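Side-chain contacts in outer membrane porin protein 32 (Delftia acidovorans, PDB 2FGQ), which forms anion-selective channels across the bacterial outer membrane as a homotrimeric porin, here with D-malate bound in the pore: residues S98-S103 against A177-P182; M116-W121 against N130-N135; Y140-P143 against N149-F152; A34-L39 against F73-T78; T102-F107 against G209-F214. One frame throughout, in Å; residues are numbered along the deposited sequence.

Contact 1: residues S98-S103 against A177-P182; sequences SQKLTS and AYDNGP. With MLT (D-malate), chain H.
K100, on the short helix 96-101, and A177, on strand 171-179, make the nearest backbone approach between the segments, with 8.7 Å from CA to CA, a gap that the long K100 side chain bridges. Its chain leaves with CG anti to the backbone N (chi1 -169°) and is kinked at chi2 and chi4, which brings the ammonium group up to D179, whose side chain comes from the opposite direction. K100 NZ meets D179 OD1 at 2.8 Å in a salt bridge, on the syn side of that oxygen and 17° out of the carboxylate plane. D179 OD2 stands back at 3.5 Å from K100 NZ, so the grip is one-sided. The methyl of A177 packs beside the end of the lysine chain, with A177 CB 3.6 Å from K100 NZ. Further partners fix both charges: S186 bonds to NZ, N149 to OD1 and S184 to OD2, which gives the carboxylate a bond on each oxygen. At the other side of the helix, T102 OG1 lies 2.9 Å from O5 of D-malate and 2.7 Å from S98 O; its single proton could go to either acceptor. A helix folded inward and tied to the inner barrel wall by polar bonds is characteristic of the constriction loop L3 of general porins, and T102 belongs to the malate pocket there.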
# COMPACT_ATOMS: atom_id res chain seq x y z
N SER A 98 0.57 8.64 24.89
CA SER A 98 0.62 7.21 24.69
C SER A 98 2.05 6.70 24.51
O SER A 98 2.40 5.66 25.05
CB SER A 98 -0.24 6.77 23.50
OG SER A 98 0.36 7.22 22.31
N GLN A 99 2.87 7.45 23.78
CA GLN A 99 4.25 7.07 23.55
C GLN A 99 4.97 6.81 24.87
O GLN A 99 5.67 5.81 25.05
CB GLN A 99 5.00 8.09 22.71
CG GLN A 99 6.35 7.55 22.24
CD GLN A 99 7.09 8.49 21.39
OE1 GLN A 99 7.06 8.37 20.17
NE2 GLN A 99 7.79 9.42 22.01
N LYS A 100 4.76 7.70 25.82
CA LYS A 100 5.49 7.59 27.07
C LYS A 100 4.82 6.61 28.03
O LYS A 100 5.50 5.83 28.68
CB LYS A 100 5.60 8.96 27.72
CG LYS A 100 6.58 9.00 28.90
CD LYS A 100 8.02 8.80 28.46
CE LYS A 100 9.02 9.23 29.52
NZ LYS A 100 8.96 8.37 30.67
N LEU A 101 3.50 6.67 28.15
CA LEU A 101 2.85 5.91 29.21
C LEU A 101 2.67 4.42 28.84
O LEU A 101 2.63 3.57 29.72
CB LEU A 101 1.51 6.52 29.60
CG LEU A 101 1.60 7.73 30.55
CD1 LEU A 101 2.01 7.24 31.94
CD2 LEU A 101 2.51 8.82 30.08
N THR A 102 2.58 4.08 27.55
CA THR A 102 2.49 2.66 27.20
C THR A 102 3.80 1.92 27.53
O THR A 102 3.79 0.72 27.59
CB THR A 102 2.11 2.39 25.72
OG1 THR A 102 3.01 3.05 24.83
CG2 THR A 102 0.75 2.91 25.41
N SER A 103 4.89 2.64 27.75
CA SER A 103 6.16 2.00 28.15
C SER A 103 6.07 1.23 29.49
O SER A 103 6.90 0.35 29.75
CB SER A 103 7.29 3.04 28.19
OG SER A 103 7.20 3.82 29.39
N ALA A 177 8.03 13.70 33.16
CA ALA A 177 8.58 12.44 33.60
C ALA A 177 9.96 12.59 34.21
O ALA A 177 10.63 13.62 34.05
CB ALA A 177 8.65 11.49 32.46
N TYR A 178 10.32 11.55 34.95
CA TYR A 178 11.66 11.36 35.49
C TYR A 178 12.11 9.96 35.06
O TYR A 178 11.42 8.97 35.34
CB TYR A 178 11.62 11.50 37.02
CG TYR A 178 13.00 11.30 37.61
CD1 TYR A 178 13.91 12.33 37.66
CD2 TYR A 178 13.40 10.06 38.05
CE1 TYR A 178 15.21 12.14 38.17
CE2 TYR A 178 14.70 9.85 38.52
CZ TYR A 178 15.59 10.89 38.60
OH TYR A 178 16.87 10.65 39.08
N ASP A 179 13.26 9.88 34.40
CA ASP A 179 13.84 8.63 33.93
C ASP A 179 15.32 8.69 34.16
O ASP A 179 16.01 9.50 33.54
CB ASP A 179 13.59 8.48 32.43
CG ASP A 179 12.17 8.15 32.15
OD1 ASP A 179 11.38 9.09 31.91
OD2 ASP A 179 11.76 6.96 32.18
N ASN A 180 15.82 7.82 35.03
CA ASN A 180 17.25 7.76 35.31
C ASN A 180 17.95 6.45 34.93
O ASN A 180 19.12 6.26 35.30
CB ASN A 180 17.50 8.15 36.78
CG ASN A 180 17.10 7.07 37.76
OD1 ASN A 180 16.68 5.96 37.35
ND2 ASN A 180 17.24 7.36 39.07
N GLY A 181 17.26 5.58 34.20
CA GLY A 181 17.70 4.23 33.95
C GLY A 181 16.81 3.23 34.69
O GLY A 181 15.82 2.75 34.14
N PRO A 182 17.14 2.90 35.94
CA PRO A 182 16.32 1.93 36.69
C PRO A 182 14.93 2.42 37.08
O PRO A 182 14.00 1.65 37.15
CB PRO A 182 17.16 1.65 37.94
CG PRO A 182 18.07 2.80 38.07
CD PRO A 182 18.36 3.27 36.69
C1 MLT H . 2.34 0.31 18.87
O1 MLT H . 2.50 -1.02 18.75
O2 MLT H . 3.36 1.12 18.83
C2 MLT H . 1.03 0.96 19.12
O3 MLT H . 0.01 0.31 18.41
C3 MLT H . 0.81 1.01 20.63
C4 MLT H . 2.10 1.52 21.23
O4 MLT H . 3.29 1.20 20.78
O5 MLT H . 2.09 2.31 22.23

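Contact 2: residues M116-W121 against N130-N135; sequences MGFRNW and NGIRAN. With MLT (D-malate), chain H.
F118 and I132 meet through the roots of their side chains, with F118 CB 3.7 Å from I132 CG1, rather than through ring and branch ends. The F118 ring, set with CG anti to its own carbonyl carbon (chi1 -64°), turns its edge to the carbonyl O of N130, which lies near the ring plane and 3.3 Å from F118 CB. The carbonyl O of G131 approaches the same ring obliquely. I132 reaches back with its longer branch: I132 CD1 sits 3.7 Å from F118 O, while I132 CG2 takes the other course, toward the ligand, at 4.1 Å from C3 of D-malate. N130 adds its CB, packed 3.6 Å from F118 O and beside R119 CA, where the two backbones come nearest. No hydrogen bond joins the two segments, so apolar packing and backbone carbonyls carry the contact. Within 116-121 the chain is folded tightly, with inverse gamma turns centred on F118 and N120. There R119 CG lies over one face of the W121 indole, 3.4 Å above its plane and offset toward the rim, and W121 NE1 donates to G117 O. R133 is directed to the pore. Its chain, extended from CG to NE, presents the guanidinium edge to the malate: R133 NH1 reaches malate O3 at 3.1 Å in a nearly straight bond (175°), and NH2 reaches O2 with a more bent one (141°). NE bonds to R75 O, which helps position the group. The contact lies inside the barrel, where strand 133-134 pairs with strand 93-94, F118 touches Q224 of strand 218-230, and S98 of helix 96-101 bonds to I132 O.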
# COMPACT_ATOMS: atom_id res chain seq x y z
N MET A 116 -5.41 -2.30 28.66
CA MET A 116 -6.45 -1.88 27.69
C MET A 116 -6.92 -0.44 27.91
O MET A 116 -7.93 -0.04 27.35
CB MET A 116 -7.70 -2.77 27.83
CG MET A 116 -7.50 -4.20 27.60
SD MET A 116 -9.12 -5.10 27.90
CE MET A 116 -10.26 -4.16 27.08
N GLY A 117 -6.27 0.32 28.79
CA GLY A 117 -6.73 1.67 29.08
C GLY A 117 -6.88 2.58 27.85
O GLY A 117 -7.82 3.38 27.75
N PHE A 118 -5.93 2.47 26.92
CA PHE A 118 -5.96 3.27 25.67
C PHE A 118 -6.88 2.57 24.71
O PHE A 118 -6.43 1.87 23.78
CB PHE A 118 -4.56 3.49 25.08
CG PHE A 118 -3.64 4.29 25.95
CD1 PHE A 118 -3.63 5.66 25.84
CD2 PHE A 118 -2.75 3.69 26.83
CE1 PHE A 118 -2.77 6.44 26.57
CE2 PHE A 118 -1.90 4.49 27.65
CZ PHE A 118 -1.91 5.86 27.48
N ARG A 119 -8.18 2.78 24.89
CA ARG A 119 -9.19 2.19 24.02
C ARG A 119 -10.38 3.16 23.92
O ARG A 119 -10.52 4.11 24.70
CB ARG A 119 -9.58 0.76 24.40
CG ARG A 119 -10.40 0.66 25.58
CD ARG A 119 -10.72 -0.81 25.96
NE ARG A 119 -11.52 -1.49 24.94
CZ ARG A 119 -12.84 -1.38 24.80
NH1 ARG A 119 -13.56 -0.61 25.61
NH2 ARG A 119 -13.45 -2.01 23.82
N ASN A 120 -11.22 2.94 22.93
CA ASN A 120 -12.40 3.76 22.70
C ASN A 120 -13.58 3.29 23.56
O ASN A 120 -14.52 2.64 23.10
CB ASN A 120 -12.72 3.74 21.21
CG ASN A 120 -13.81 4.71 20.83
OD1 ASN A 120 -14.30 5.50 21.67
ND2 ASN A 120 -14.16 4.69 19.54
N TRP A 121 -13.53 3.71 24.81
CA TRP A 121 -14.48 3.28 25.82
C TRP A 121 -15.91 3.69 25.53
O TRP A 121 -16.86 3.06 26.05
CB TRP A 121 -14.07 3.82 27.22
CG TRP A 121 -12.81 3.21 27.75
CD1 TRP A 121 -11.58 3.78 27.80
CD2 TRP A 121 -12.67 1.91 28.31
NE1 TRP A 121 -10.67 2.91 28.36
CE2 TRP A 121 -11.32 1.74 28.67
CE3 TRP A 121 -13.56 0.83 28.55
CZ2 TRP A 121 -10.83 0.57 29.26
CZ3 TRP A 121 -13.06 -0.34 29.12
CH2 TRP A 121 -11.72 -0.46 29.46
N ASN A 130 -9.04 5.84 20.59
CA ASN A 130 -8.29 5.08 21.58
C ASN A 130 -7.14 5.87 22.23
O ASN A 130 -6.48 5.36 23.12
CB ASN A 130 -7.77 3.73 21.02
CG ASN A 130 -6.87 3.85 19.80
OD1 ASN A 130 -6.65 2.82 19.10
ND2 ASN A 130 -6.38 5.03 19.52
N GLY A 131 -6.93 7.10 21.80
CA GLY A 131 -5.92 7.96 22.39
C GLY A 131 -4.49 7.58 22.11
O GLY A 131 -3.57 8.04 22.79
N ILE A 132 -4.26 6.75 21.07
CA ILE A 132 -2.92 6.24 20.81
C ILE A 132 -2.12 7.10 19.78
O ILE A 132 -1.02 7.54 20.07
CB ILE A 132 -2.97 4.76 20.43
CG1 ILE A 132 -3.55 3.93 21.56
CG2 ILE A 132 -1.57 4.30 20.05
CD1 ILE A 132 -3.73 2.45 21.27
N ARG A 133 -2.67 7.32 18.59
CA ARG A 133 -2.03 8.12 17.58
C ARG A 133 -2.92 9.30 17.17
O ARG A 133 -4.11 9.31 17.48
CB ARG A 133 -1.72 7.27 16.36
CG ARG A 133 -0.64 6.27 16.58
CD ARG A 133 -0.33 5.39 15.36
NE ARG A 133 0.87 4.59 15.59
CZ ARG A 133 0.92 3.49 16.32
NH1 ARG A 133 -0.20 2.97 16.82
NH2 ARG A 133 2.09 2.92 16.54
N ALA A 134 -2.35 10.24 16.43
CA ALA A 134 -3.12 11.33 15.85
C ALA A 134 -2.62 11.69 14.46
O ALA A 134 -1.41 11.75 14.25
CB ALA A 134 -3.02 12.60 16.72
N ASN A 135 -3.56 11.98 13.57
CA ASN A 135 -3.25 12.71 12.33
C ASN A 135 -2.92 14.16 12.65
O ASN A 135 -3.33 14.71 13.67
CB ASN A 135 -4.47 12.70 11.39
CG ASN A 135 -4.90 11.29 10.93
OD1 ASN A 135 -6.10 11.01 10.68
ND2 ASN A 135 -3.98 10.45 10.80
C1 MLT H . 2.34 0.31 18.87
O1 MLT H . 2.50 -1.02 18.75
O2 MLT H . 3.36 1.12 18.83
C2 MLT H . 1.03 0.96 19.12
O3 MLT H . 0.01 0.31 18.41
C3 MLT H . 0.81 1.01 20.63
C4 MLT H . 2.10 1.52 21.23
O4 MLT H . 3.29 1.20 20.78
O5 MLT H . 2.09 2.31 22.23

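Contact 3: residues Y140-P143 against N149-F152; sequences YYTP and NAGF
The Y140 and F152 rings lie side by side and point the same way, meeting obliquely at 4.0 Å between their CD2 atoms. One face of Y140 has the backbone N of T142 above its rim, and the F152 edge receives T142 CG2 near the ring plane. On the other side of the sheet the Y141 ring approaches the partner strand obliquely, with Y141 CD2 3.9 Å from G151 CA; because G151 has no side chain, the ring can settle this close to the backbone. The backbone frame is antiparallel: Y140 and F152 form a hydrogen-bonded pair, with Y140 N to F152 O at 2.8 Å and F152 N to Y140 O returning in the carbonyl plane, while Y141 and G151 form a non-hydrogen-bonded pair. At the next position the pattern changes. T142 N still donates to A150 O, but A150 N is received by the T142 hydroxyl, OG1, at 3.0 Å instead of by a carbonyl. T142 OG1 lies between the backbone N and carbonyl carbon (chi1 71°), and itself donates to P143 O at 2.7 Å. A water bridges T142 O and A150 O. The contact belongs to the hairpin of strands 137-141 and 148-155, with strand 86-90 flanking its first arm and strand 171-179 its second; Y141 also packs against P96 and Q99 of helix 96-101.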
# COMPACT_ATOMS: atom_id res chain seq x y z
N TYR A 140 6.76 18.02 20.37
CA TYR A 140 8.04 18.51 20.86
C TYR A 140 8.43 17.65 22.06
O TYR A 140 7.66 17.52 23.01
CB TYR A 140 7.97 19.99 21.24
CG TYR A 140 9.20 20.44 21.99
CD1 TYR A 140 10.47 20.26 21.44
CD2 TYR A 140 9.11 21.00 23.26
CE1 TYR A 140 11.61 20.58 22.13
CE2 TYR A 140 10.26 21.32 23.95
CZ TYR A 140 11.50 21.13 23.38
OH TYR A 140 12.62 21.50 24.11
N TYR A 141 9.63 17.11 22.01
CA TYR A 141 10.24 16.31 23.08
C TYR A 141 11.50 17.00 23.56
O TYR A 141 12.40 17.33 22.79
CB TYR A 141 10.56 14.88 22.61
CG TYR A 141 9.33 14.12 22.28
CD1 TYR A 141 8.83 14.07 20.98
CD2 TYR A 141 8.65 13.43 23.29
CE1 TYR A 141 7.67 13.37 20.69
CE2 TYR A 141 7.51 12.68 23.00
CZ TYR A 141 7.02 12.67 21.69
OH TYR A 141 5.87 11.95 21.40
N THR A 142 11.55 17.26 24.86
CA THR A 142 12.73 17.87 25.46
C THR A 142 13.86 16.88 25.56
O THR A 142 13.64 15.66 25.55
CB THR A 142 12.47 18.40 26.89
OG1 THR A 142 12.31 17.31 27.80
CG2 THR A 142 11.19 19.24 27.00
N PRO A 143 15.07 17.37 25.75
CA PRO A 143 16.14 16.50 26.22
C PRO A 143 15.80 15.98 27.64
O PRO A 143 14.86 16.43 28.33
CB PRO A 143 17.37 17.43 26.26
CG PRO A 143 17.00 18.61 25.40
CD PRO A 143 15.52 18.77 25.63
N ASN A 149 12.29 14.94 31.99
CA ASN A 149 12.03 15.01 30.55
C ASN A 149 10.54 15.23 30.34
O ASN A 149 9.73 14.88 31.17
CB ASN A 149 12.53 13.74 29.82
CG ASN A 149 11.85 12.45 30.30
OD1 ASN A 149 10.95 11.92 29.61
ND2 ASN A 149 12.30 11.91 31.44
N ALA A 150 10.19 15.81 29.20
CA ALA A 150 8.79 16.11 28.91
C ALA A 150 8.51 16.04 27.43
O ALA A 150 9.41 16.09 26.60
CB ALA A 150 8.41 17.49 29.42
N GLY A 151 7.23 15.91 27.11
CA GLY A 151 6.78 15.86 25.73
C GLY A 151 5.42 16.52 25.60
O GLY A 151 4.62 16.50 26.54
N PHE A 152 5.19 17.16 24.44
CA PHE A 152 4.01 17.95 24.21
C PHE A 152 3.57 17.79 22.76
O PHE A 152 4.39 17.71 21.87
CB PHE A 152 4.30 19.43 24.43
CG PHE A 152 4.97 19.73 25.73
CD1 PHE A 152 4.21 19.96 26.86
CD2 PHE A 152 6.36 19.76 25.81
CE1 PHE A 152 4.85 20.21 28.07
CE2 PHE A 152 6.99 20.03 27.00
CZ PHE A 152 6.22 20.24 28.13
O HOH W 1 11.44 14.10 26.18

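Contact 4: residues A34-L39 against F73-T78; sequences ASTSRL and FKRRST. With MLT (D-malate), chain H; SO4 (sulfate ion), chain G.
O1 of D-malate is gripped from both segments: T36 OG1 donates to it at 2.8 Å and R75 NH1 at 3.1 Å. Two protein donors, one from each segment, thus converge on malate O1. R75 turns its guanidinium edge to the ligand, and R75 NH2 bonds to malate O2 at 3.1 Å, so one carboxylate is held by two nitrogens. T36 lies across the R75 face, with T36 CG2 3.3 Å from R75 NH1. R38 holds the carbonyl O of T36 side-on, R38 NE at 2.8 Å and NH2 at 2.9 Å, with this oxygen 3° from the guanidinium plane. The bend at chi3 (67°) folds the guanidinium back onto the backbone two residues earlier. R75 comes across R38 at about a right angle: R75 NH2 sits over the centre of the R38 group, 3.5 Å from R38 CZ, with the two guanidinium planes 45° apart. The two bound anions probably help to balance this gathering of positive groups. R38 NH1 donates to O3 of a sulfate, probably from the crystallisation liquor, at 2.7 Å, and R38 NH2 reaches O4 of the same ion. A salt bridge from R75 NE to E58 steadies the arginine and probably offsets some charge. The contact joins the interrupted part of strand 26-48 to the residue just before strand 76-83; the two strands are separated in the barrel by strand 51-60. R75 and R76 both face E58 of that strand in a classic beta bulge, while S77 bonds to G63 of the second subunit.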
# COMPACT_ATOMS: atom_id res chain seq x y z
N ALA A 34 3.83 -10.45 20.58
CA ALA A 34 4.94 -9.97 21.42
C ALA A 34 5.36 -8.53 21.05
O ALA A 34 5.62 -7.71 21.91
CB ALA A 34 6.12 -10.92 21.34
N SER A 35 5.43 -8.22 19.76
CA SER A 35 5.63 -6.85 19.27
C SER A 35 4.76 -6.65 18.06
O SER A 35 4.52 -7.59 17.31
CB SER A 35 7.07 -6.62 18.85
OG SER A 35 7.98 -6.77 19.93
N THR A 36 4.31 -5.43 17.84
CA THR A 36 3.54 -5.18 16.63
C THR A 36 4.39 -5.36 15.38
O THR A 36 5.46 -4.78 15.26
CB THR A 36 2.89 -3.81 16.67
OG1 THR A 36 2.09 -3.68 17.87
CG2 THR A 36 1.96 -3.60 15.47
N SER A 37 3.90 -6.17 14.47
CA SER A 37 4.56 -6.38 13.19
C SER A 37 4.56 -5.10 12.40
O SER A 37 3.58 -4.37 12.41
CB SER A 37 3.87 -7.46 12.36
OG SER A 37 3.74 -8.68 13.01
N ARG A 38 5.67 -4.83 11.74
CA ARG A 38 5.84 -3.55 11.06
C ARG A 38 6.88 -3.61 9.98
O ARG A 38 7.73 -4.51 9.95
CB ARG A 38 6.25 -2.48 12.11
CG ARG A 38 7.67 -2.61 12.61
CD ARG A 38 7.94 -1.90 13.95
NE ARG A 38 7.22 -2.56 15.01
CZ ARG A 38 7.27 -2.21 16.28
NH1 ARG A 38 7.96 -1.14 16.66
NH2 ARG A 38 6.63 -2.94 17.19
N LEU A 39 6.83 -2.59 9.12
CA LEU A 39 7.82 -2.38 8.06
C LEU A 39 8.02 -0.87 7.97
O LEU A 39 7.06 -0.15 7.94
CB LEU A 39 7.34 -2.96 6.73
CG LEU A 39 8.25 -2.71 5.54
CD1 LEU A 39 9.56 -3.42 5.68
CD2 LEU A 39 7.56 -3.19 4.28
N PHE A 73 1.36 3.80 6.00
CA PHE A 73 2.36 4.29 6.96
C PHE A 73 1.66 4.85 8.21
O PHE A 73 2.08 5.86 8.76
CB PHE A 73 3.32 5.28 6.31
CG PHE A 73 4.15 4.65 5.22
CD1 PHE A 73 5.05 3.64 5.53
CD2 PHE A 73 4.01 5.05 3.91
CE1 PHE A 73 5.80 3.05 4.53
CE2 PHE A 73 4.77 4.44 2.90
CZ PHE A 73 5.67 3.46 3.23
N LYS A 74 0.58 4.20 8.65
CA LYS A 74 -0.22 4.74 9.75
C LYS A 74 0.46 4.65 11.11
O LYS A 74 0.00 5.32 12.02
CB LYS A 74 -1.63 4.18 9.80
CG LYS A 74 -2.56 4.72 8.72
CD LYS A 74 -3.92 4.02 8.78
CE LYS A 74 -4.76 4.42 9.93
NZ LYS A 74 -6.09 3.71 9.78
N ARG A 75 1.51 3.86 11.27
CA ARG A 75 2.16 3.78 12.59
C ARG A 75 2.95 5.07 12.83
O ARG A 75 2.96 5.59 13.94
CB ARG A 75 3.04 2.53 12.75
CG ARG A 75 2.18 1.28 12.87
CD ARG A 75 2.96 0.01 13.00
NE ARG A 75 3.95 0.08 14.06
CZ ARG A 75 3.68 -0.02 15.36
NH1 ARG A 75 2.45 -0.30 15.76
NH2 ARG A 75 4.66 0.11 16.25
N ARG A 76 3.64 5.59 11.81
CA ARG A 76 4.39 6.85 11.98
C ARG A 76 4.78 7.33 10.58
O ARG A 76 5.23 6.53 9.72
CB ARG A 76 5.68 6.59 12.75
CG ARG A 76 6.53 7.84 13.01
CD ARG A 76 7.56 7.64 14.06
NE ARG A 76 8.53 8.73 14.07
CZ ARG A 76 9.58 8.78 14.86
NH1 ARG A 76 9.77 7.82 15.77
NH2 ARG A 76 10.44 9.77 14.76
N SER A 77 4.61 8.62 10.32
CA SER A 77 5.02 9.19 9.05
C SER A 77 5.49 10.60 9.29
O SER A 77 4.80 11.55 8.94
CB SER A 77 3.89 9.15 8.01
OG SER A 77 2.72 9.82 8.43
N THR A 78 6.66 10.72 9.90
CA THR A 78 7.14 12.02 10.37
C THR A 78 8.37 12.51 9.64
O THR A 78 9.14 11.77 9.03
CB THR A 78 7.49 11.96 11.89
OG1 THR A 78 8.39 10.85 12.13
CG2 THR A 78 6.24 11.72 12.73
C1 MLT H . 2.34 0.31 18.87
O1 MLT H . 2.50 -1.02 18.75
O2 MLT H . 3.36 1.12 18.83
C2 MLT H . 1.03 0.96 19.12
O3 MLT H . 0.01 0.31 18.41
C3 MLT H . 0.81 1.01 20.63
C4 MLT H . 2.10 1.52 21.23
O4 MLT H . 3.29 1.20 20.78
O5 MLT H . 2.09 2.31 22.23
S SO4 G . 7.63 -1.59 20.17
O1 SO4 G . 7.95 -3.04 20.06
O2 SO4 G . 7.71 -1.15 21.62
O3 SO4 G . 8.54 -0.80 19.27
O4 SO4 G . 6.26 -1.35 19.65

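Contact 5: residues T102-F107 against G209-F214; sequences TSYDLF and GASYNF. With MLT (D-malate), chain H.
A tyrosine ring lies flat on the peptide backbone of a barrel strand: the face of Y104 rests on G209 and A210, with no hydrogen bond across the segments. G209 CA stands 4.0 Å from the centroid of the Y104 ring and 14° off its normal, a CH-pi contact, and G209 C lies over the ring centre. A210 N is above the same face but offset toward the rim, while S103 OG lies above the opposite face, also toward the rim. At the edge, S211 comes in near the plane, with S211 OG 3.6 Å from Y104 CE1. The absence of a side chain at G209 allows this close seat, since the ring occupies the side of the strand to which a CB there would point. A chi1 of -61°, which places CG beside the backbone N, carries the Y104 ring across to the strand. Its hydroxyl is held by S184 and S186, which pin the far end of the ring. S211 OG, in turn, shares a water with S103 O; the water lies 2.7 Å from S211 OG, but its link to S103 O is weak at 3.4 Å. Beyond the tyrosine, D105 OD1 accepts from F107 N at 3.2 Å, closing an Asx turn; the N-H comes from above the carboxylate plane, 58° out of it. D105 OD2 accepts from the backbone N of F115 and of A109, a residue of the malate pocket. Through the tyrosine seated on glycine, the constriction loop of the porin is packed against strand 199-213, with the Asx turn following directly.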
# COMPACT_ATOMS: atom_id res chain seq x y z
N THR A 102 2.58 4.08 27.55
CA THR A 102 2.49 2.66 27.20
C THR A 102 3.80 1.92 27.53
O THR A 102 3.79 0.72 27.59
CB THR A 102 2.11 2.39 25.72
OG1 THR A 102 3.01 3.05 24.83
CG2 THR A 102 0.75 2.91 25.41
N SER A 103 4.89 2.64 27.75
CA SER A 103 6.16 2.00 28.15
C SER A 103 6.07 1.23 29.49
O SER A 103 6.90 0.35 29.75
CB SER A 103 7.29 3.04 28.19
OG SER A 103 7.20 3.82 29.39
N TYR A 104 5.06 1.51 30.31
CA TYR A 104 4.86 0.83 31.60
C TYR A 104 4.10 -0.50 31.49
O TYR A 104 4.01 -1.26 32.45
CB TYR A 104 4.15 1.77 32.58
CG TYR A 104 4.97 2.98 32.84
CD1 TYR A 104 6.08 2.91 33.67
CD2 TYR A 104 4.70 4.19 32.20
CE1 TYR A 104 6.88 3.99 33.85
CE2 TYR A 104 5.47 5.29 32.40
CZ TYR A 104 6.59 5.19 33.22
OH TYR A 104 7.39 6.30 33.43
N ASP A 105 3.55 -0.78 30.31
CA ASP A 105 2.88 -2.03 30.04
C ASP A 105 3.93 -3.08 29.67
O ASP A 105 4.65 -2.93 28.69
CB ASP A 105 1.96 -1.79 28.84
CG ASP A 105 1.05 -2.93 28.52
OD1 ASP A 105 1.08 -4.03 29.09
OD2 ASP A 105 0.19 -2.74 27.62
N LEU A 106 4.00 -4.16 30.44
CA LEU A 106 5.01 -5.17 30.19
C LEU A 106 4.80 -5.99 28.92
O LEU A 106 5.74 -6.66 28.46
CB LEU A 106 5.07 -6.10 31.39
CG LEU A 106 6.04 -5.77 32.52
CD1 LEU A 106 6.53 -4.37 32.57
CD2 LEU A 106 5.44 -6.24 33.79
N PHE A 107 3.59 -5.90 28.38
CA PHE A 107 3.20 -6.59 27.15
C PHE A 107 3.14 -5.63 25.98
O PHE A 107 2.72 -6.00 24.90
CB PHE A 107 1.87 -7.29 27.36
CG PHE A 107 1.98 -8.49 28.22
CD1 PHE A 107 2.38 -9.70 27.66
CD2 PHE A 107 1.76 -8.41 29.56
CE1 PHE A 107 2.49 -10.80 28.47
CE2 PHE A 107 1.91 -9.53 30.38
CZ PHE A 107 2.28 -10.71 29.83
N GLY A 209 2.18 6.61 35.52
CA GLY A 209 2.87 5.34 35.45
C GLY A 209 4.19 5.42 36.17
O GLY A 209 4.78 6.48 36.28
N ALA A 210 4.64 4.28 36.69
CA ALA A 210 5.96 4.19 37.35
C ALA A 210 6.50 2.79 37.24
O ALA A 210 5.73 1.83 37.17
CB ALA A 210 5.88 4.60 38.81
N SER A 211 7.81 2.68 37.23
CA SER A 211 8.44 1.37 37.22
C SER A 211 9.82 1.45 37.84
O SER A 211 10.44 2.49 37.89
CB SER A 211 8.58 0.80 35.80
OG SER A 211 9.37 1.62 34.94
N TYR A 212 10.27 0.30 38.34
CA TYR A 212 11.63 0.19 38.83
C TYR A 212 12.20 -1.11 38.38
O TYR A 212 11.60 -2.14 38.60
CB TYR A 212 11.71 0.32 40.37
CG TYR A 212 13.15 0.55 40.79
CD1 TYR A 212 13.96 -0.51 41.13
CD2 TYR A 212 13.72 1.82 40.75
CE1 TYR A 212 15.30 -0.31 41.47
CE2 TYR A 212 15.03 2.01 41.09
CZ TYR A 212 15.82 0.94 41.44
OH TYR A 212 17.15 1.13 41.78
N ASN A 213 13.38 -1.05 37.75
CA ASN A 213 14.08 -2.22 37.26
C ASN A 213 15.21 -2.57 38.23
O ASN A 213 16.23 -1.87 38.28
CB ASN A 213 14.64 -1.96 35.87
CG ASN A 213 15.06 -3.23 35.19
OD1 ASN A 213 15.29 -4.25 35.84
ND2 ASN A 213 15.12 -3.20 33.87
N PHE A 214 14.98 -3.62 39.02
CA PHE A 214 15.96 -4.11 40.00
C PHE A 214 17.03 -5.00 39.33
O PHE A 214 17.93 -5.46 40.01
CB PHE A 214 15.27 -4.93 41.10
CG PHE A 214 14.19 -4.22 41.86
CD1 PHE A 214 14.47 -3.57 43.05
CD2 PHE A 214 12.88 -4.22 41.41
CE1 PHE A 214 13.49 -2.94 43.78
CE2 PHE A 214 11.88 -3.56 42.13
CZ PHE A 214 12.19 -2.94 43.34
C1 MLT H . 2.34 0.31 18.87
O1 MLT H . 2.50 -1.02 18.75
O2 MLT H . 3.36 1.12 18.83
C2 MLT H . 1.03 0.96 19.12
O3 MLT H . 0.01 0.31 18.41
C3 MLT H . 0.81 1.01 20.63
C4 MLT H . 2.10 1.52 21.23
O4 MLT H . 3.29 1.20 20.78
O5 MLT H . 2.09 2.31 22.23
O HOH W 2 9.12 1.20 32.24

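In the fold
From the N terminus, contact 4 closes first, joining strand 26-48 to the start of strand 76-83 before the chain makes its inward excursion. That excursion carries strand 93-94 and then helix 96-101, and residues 98-107 open both contact 1 and contact 5, which share T102 and S103. Contact 2 closes a short loop of eight residues, and contact 3 closes the hairpin that follows; both fall within the longer spans of contacts 1 and 5, which end on strands 171-179 and 199-213. Contacts 1 and 5 thus tie the inward loop to the barrel wall, whereas contacts 2 and 4 touch each other beside the malate. Contacts 1, 2, 4 and 5 include malate-binding residues.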